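Alpha-pyrone synthesis polyketide synthase-like Pks18 (Mycobacterium tuberculosis, PDB 1TED) probably catalyses the extension of medium- and long-chain acyl-CoA starters with malonyl-CoA to form tri- and tetraketide alpha-pyrones, working as a homodimeric type III polyketide synthase. Local coordinates at residues V34-A39 and L128-A133; L116-S121 and K157-S162. All blocks are in the same frame, centred on the assembly; numbering follows the deposited sequence.

Interaction 1: V34-A39 and L128-A133; sequences VIEGLA and LPYRAA
L128 reaches out of its loop and lays both methyl groups against the backbone of strand 32-41 at E36 and G37. Its CB already points toward the strand, and chi1 of -67° sets CG beside the backbone N, anti to the carbonyl carbon. There the side chain forks: CD1 of L128 settles 3.8 Å from the carbonyl O of E36, while CD2 of L128 comes to 4.0 Å from CA of G37. The contact is thus apolar methyl against peptide backbone, and the lack of a side chain on G37 lets CD2 come this close. E36 and G37 both face V232 on the neighbouring strand 226-236, a classic beta bulge that locally breaks the strand's alternation. Next to L128, the CA-CB bond of E36 points toward the loop too, and CB of E36 lies 3.9 Å from the hydroxyl OH of Y130. The two side chains cross at about a right angle, with carboxylate and ring planes 15° apart. The modelled 2.3 Å between OE1 of E36 and OH of Y130 is too short to be trusted, so the nature of that meeting stays doubtful. OE1 also has a weak, long ion pair with K196. Strand 32-41 runs inside the large mixed sheet, between strands 226-236 and 247-256. The CA-CB bond of L38 points away from the loop, and its side chain packs on helix 349-361, whereas A39 meets helix 102-125. The loop 128-133 follows that same helix and leads into strand 135-142.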
# COMPACT_ATOMS: atom_id res chain seq x y z
N VAL A 34 7.86 -11.55 16.84
CA VAL A 34 7.66 -12.98 16.71
C VAL A 34 6.37 -13.33 15.96
O VAL A 34 5.32 -12.76 16.23
CB VAL A 34 7.62 -13.65 18.12
CG1 VAL A 34 7.18 -15.11 18.03
CG2 VAL A 34 8.99 -13.53 18.77
N ILE A 35 6.46 -14.24 15.00
CA ILE A 35 5.28 -14.69 14.27
C ILE A 35 4.69 -15.71 15.24
O ILE A 35 5.25 -16.77 15.44
CB ILE A 35 5.65 -15.42 12.96
CG1 ILE A 35 6.28 -14.43 11.98
CG2 ILE A 35 4.41 -16.08 12.37
CD1 ILE A 35 6.98 -15.11 10.80
N GLU A 36 3.57 -15.36 15.85
CA GLU A 36 2.96 -16.22 16.84
C GLU A 36 1.84 -17.09 16.28
O GLU A 36 1.45 -18.09 16.88
CB GLU A 36 2.48 -15.34 18.01
CG GLU A 36 3.59 -14.38 18.41
CD GLU A 36 3.41 -13.73 19.76
OE1 GLU A 36 2.38 -13.04 19.96
OE2 GLU A 36 4.31 -13.88 20.61
N GLY A 37 1.35 -16.71 15.11
CA GLY A 37 0.29 -17.46 14.46
C GLY A 37 0.54 -17.41 12.97
O GLY A 37 1.00 -16.40 12.45
N LEU A 38 0.23 -18.51 12.28
CA LEU A 38 0.42 -18.60 10.85
C LEU A 38 -0.59 -19.58 10.23
O LEU A 38 -0.69 -20.73 10.65
CB LEU A 38 1.85 -19.08 10.55
CG LEU A 38 2.33 -19.23 9.09
CD1 LEU A 38 3.82 -19.45 9.10
CD2 LEU A 38 1.64 -20.41 8.40
N ALA A 39 -1.31 -19.11 9.23
CA ALA A 39 -2.31 -19.93 8.55
C ALA A 39 -2.15 -19.83 7.05
O ALA A 39 -1.66 -18.82 6.52
CB ALA A 39 -3.71 -19.52 8.95
N LEU A 128 -4.50 -18.60 19.42
CA LEU A 128 -4.05 -17.56 20.35
C LEU A 128 -5.14 -17.06 21.30
O LEU A 128 -6.32 -17.06 20.96
CB LEU A 128 -3.46 -16.36 19.60
CG LEU A 128 -2.15 -16.44 18.81
CD1 LEU A 128 -1.19 -17.40 19.51
CD2 LEU A 128 -2.42 -16.89 17.40
N PRO A 129 -4.74 -16.61 22.50
CA PRO A 129 -5.65 -16.09 23.52
C PRO A 129 -5.87 -14.59 23.38
O PRO A 129 -6.49 -13.96 24.23
CB PRO A 129 -4.93 -16.42 24.81
CG PRO A 129 -3.51 -16.11 24.43
CD PRO A 129 -3.38 -16.76 23.06
N TYR A 130 -5.36 -14.02 22.30
CA TYR A 130 -5.51 -12.59 22.11
C TYR A 130 -6.96 -12.20 21.90
O TYR A 130 -7.67 -12.78 21.08
CB TYR A 130 -4.65 -12.12 20.94
CG TYR A 130 -3.22 -12.59 21.03
CD1 TYR A 130 -2.54 -12.60 22.26
CD2 TYR A 130 -2.54 -13.03 19.90
CE1 TYR A 130 -1.22 -13.04 22.34
CE2 TYR A 130 -1.23 -13.47 19.97
CZ TYR A 130 -0.58 -13.47 21.19
OH TYR A 130 0.72 -13.92 21.24
N ARG A 131 -7.39 -11.21 22.66
CA ARG A 131 -8.75 -10.70 22.56
C ARG A 131 -8.74 -9.67 21.43
O ARG A 131 -7.68 -9.18 21.05
CB ARG A 131 -9.15 -10.04 23.89
CG ARG A 131 -10.64 -9.92 24.09
CD ARG A 131 -11.31 -11.30 24.09
NE ARG A 131 -12.77 -11.19 24.08
CZ ARG A 131 -13.47 -10.57 23.13
NH1 ARG A 131 -12.84 -10.00 22.11
NH2 ARG A 131 -14.79 -10.51 23.21
N ALA A 132 -9.91 -9.35 20.89
CA ALA A 132 -10.01 -8.41 19.78
C ALA A 132 -9.37 -7.04 20.00
O ALA A 132 -8.81 -6.46 19.07
CB ALA A 132 -11.47 -8.22 19.40
N ALA A 133 -9.46 -6.53 21.21
CA ALA A 133 -8.88 -5.23 21.53
C ALA A 133 -7.36 -5.22 21.42
O ALA A 133 -6.76 -4.15 21.30
CB ALA A 133 -9.30 -4.82 22.94

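Interaction 2: L116-S121 and K157-S162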
# COMPACT_ATOMS: atom_id res chain seq x y z
N LEU A 116 -12.10 -16.18 1.35
CA LEU A 116 -10.81 -16.81 1.57
C LEU A 116 -9.94 -16.11 2.61
O LEU A 116 -9.33 -16.77 3.45
CB LEU A 116 -10.04 -16.91 0.25
CG LEU A 116 -8.69 -17.62 0.33
CD1 LEU A 116 -8.88 -19.06 0.80
CD2 LEU A 116 -8.03 -17.59 -1.03
N ALA A 117 -9.89 -14.78 2.56
CA ALA A 117 -9.08 -14.01 3.51
C ALA A 117 -9.68 -14.05 4.92
O ALA A 117 -8.95 -14.14 5.90
CB ALA A 117 -8.93 -12.56 3.04
N VAL A 118 -11.01 -13.98 5.01
CA VAL A 118 -11.67 -14.05 6.30
C VAL A 118 -11.39 -15.42 6.93
O VAL A 118 -11.09 -15.51 8.12
CB VAL A 118 -13.20 -13.83 6.15
CG1 VAL A 118 -13.93 -14.21 7.44
CG2 VAL A 118 -13.47 -12.36 5.80
N ASP A 119 -11.47 -16.47 6.13
CA ASP A 119 -11.22 -17.81 6.63
C ASP A 119 -9.78 -18.00 7.13
O ASP A 119 -9.56 -18.47 8.25
CB ASP A 119 -11.57 -18.83 5.55
CG ASP A 119 -11.11 -20.24 5.90
OD1 ASP A 119 -11.12 -20.62 7.09
OD2 ASP A 119 -10.75 -20.99 4.96
N VAL A 120 -8.79 -17.64 6.31
CA VAL A 120 -7.38 -17.81 6.68
C VAL A 120 -6.99 -16.98 7.90
O VAL A 120 -6.29 -17.47 8.79
CB VAL A 120 -6.46 -17.48 5.49
CG1 VAL A 120 -4.99 -17.60 5.90
CG2 VAL A 120 -6.76 -18.43 4.34
N SER A 121 -7.46 -15.73 7.94
CA SER A 121 -7.19 -14.82 9.06
C SER A 121 -7.66 -15.46 10.35
O SER A 121 -6.98 -15.39 11.38
CB SER A 121 -7.92 -13.49 8.85
OG SER A 121 -7.44 -12.80 7.71
N LYS A 157 -14.73 -6.30 9.87
CA LYS A 157 -16.16 -6.49 10.09
C LYS A 157 -16.50 -7.96 10.33
O LYS A 157 -17.24 -8.28 11.26
CB LYS A 157 -16.96 -5.97 8.89
CG LYS A 157 -17.00 -4.44 8.82
CD LYS A 157 -18.01 -3.96 7.79
CE LYS A 157 -18.17 -2.45 7.86
NZ LYS A 157 -19.34 -2.01 7.06
N GLU A 158 -15.94 -8.84 9.50
CA GLU A 158 -16.19 -10.26 9.62
C GLU A 158 -15.66 -10.89 10.91
O GLU A 158 -16.36 -11.66 11.57
CB GLU A 158 -15.57 -10.99 8.43
CG GLU A 158 -16.45 -12.07 7.88
CD GLU A 158 -17.70 -11.50 7.27
OE1 GLU A 158 -17.59 -10.70 6.32
OE2 GLU A 158 -18.80 -11.84 7.75
N LEU A 159 -14.42 -10.57 11.28
CA LEU A 159 -13.82 -11.14 12.49
C LEU A 159 -14.15 -10.37 13.74
O LEU A 159 -13.74 -10.75 14.84
CB LEU A 159 -12.30 -11.23 12.37
CG LEU A 159 -11.69 -12.41 11.62
CD1 LEU A 159 -12.13 -12.39 10.16
CD2 LEU A 159 -10.17 -12.31 11.73
N GLY A 160 -14.88 -9.27 13.59
CA GLY A 160 -15.25 -8.48 14.74
C GLY A 160 -14.05 -7.81 15.37
O GLY A 160 -13.92 -7.79 16.60
N LEU A 161 -13.17 -7.28 14.54
CA LEU A 161 -12.00 -6.59 15.06
C LEU A 161 -12.44 -5.20 15.50
O LEU A 161 -13.55 -4.76 15.17
CB LEU A 161 -10.91 -6.52 13.97
CG LEU A 161 -10.47 -7.92 13.50
CD1 LEU A 161 -9.33 -7.80 12.51
CD2 LEU A 161 -10.04 -8.76 14.70
N SER A 162 -11.60 -4.51 16.27
CA SER A 162 -11.96 -3.17 16.74
C SER A 162 -12.11 -2.17 15.61
O SER A 162 -11.26 -2.09 14.73
CB SER A 162 -10.91 -2.61 17.69
OG SER A 162 -11.13 -1.21 17.85
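The end of helix 151-159 lies against helix 102-125 with V118 and E158 as the nearest backbone pair, their CA atoms 6.8 Å apart. V118 meets both E158 and L159. Its CG1 presses to 3.3 Å from CG of E158, a tight fit, and its CG2 rests 3.6 Å from CB of E158, so both methyls bear on the aliphatic part of the glutamate. The glutamate chain folds at its CB-CG bond (chi2 66°) as it crosses V118 at about a right angle. L159 slides past V118 in the opposite sense, bringing its CD1 3.7 Å from CG1 of V118; its other branch, CD2, reaches CB of S121 at 3.8 Å. The S121 hydroxyl turns back to its own helix, where OG donates to O of A117 (2.7 Å). S121 N binds that same oxygen from the opposite face of the carbonyl plane, so one residue grips it twice. G160, with a positive phi (67°) that favours glycine, departs from helical geometry. K157 forms a salt bridge to E261 of the second subunit. Helix 102-125 packs between helix 151-159 and sheet strands 196-204 and 226-236, in keeping with the thiolase fold, whose helical layers cover mixed sheets.

The two interactions lie about 13 Å apart, centre to centre, on the same side of the chain's centre, both in the N-terminal chalcone/stilbene synthase region. Their segments alternate along the chain: 34-39, 116-121, 128-133, then 157-162. Helix 102-125 supplies one partner of interaction 2, and the loop that follows it supplies one of interaction 1. They also touch directly, CB of A39 lying 3.3 Å from O of V120 and CB of A132 lying 3.7 Å from O of G160. Together they join strand 32-41, helix 102-125, the loop before strand 135-142 and helix 151-159, away from the probable nucleophile C175 and the probable substrate-binding H221.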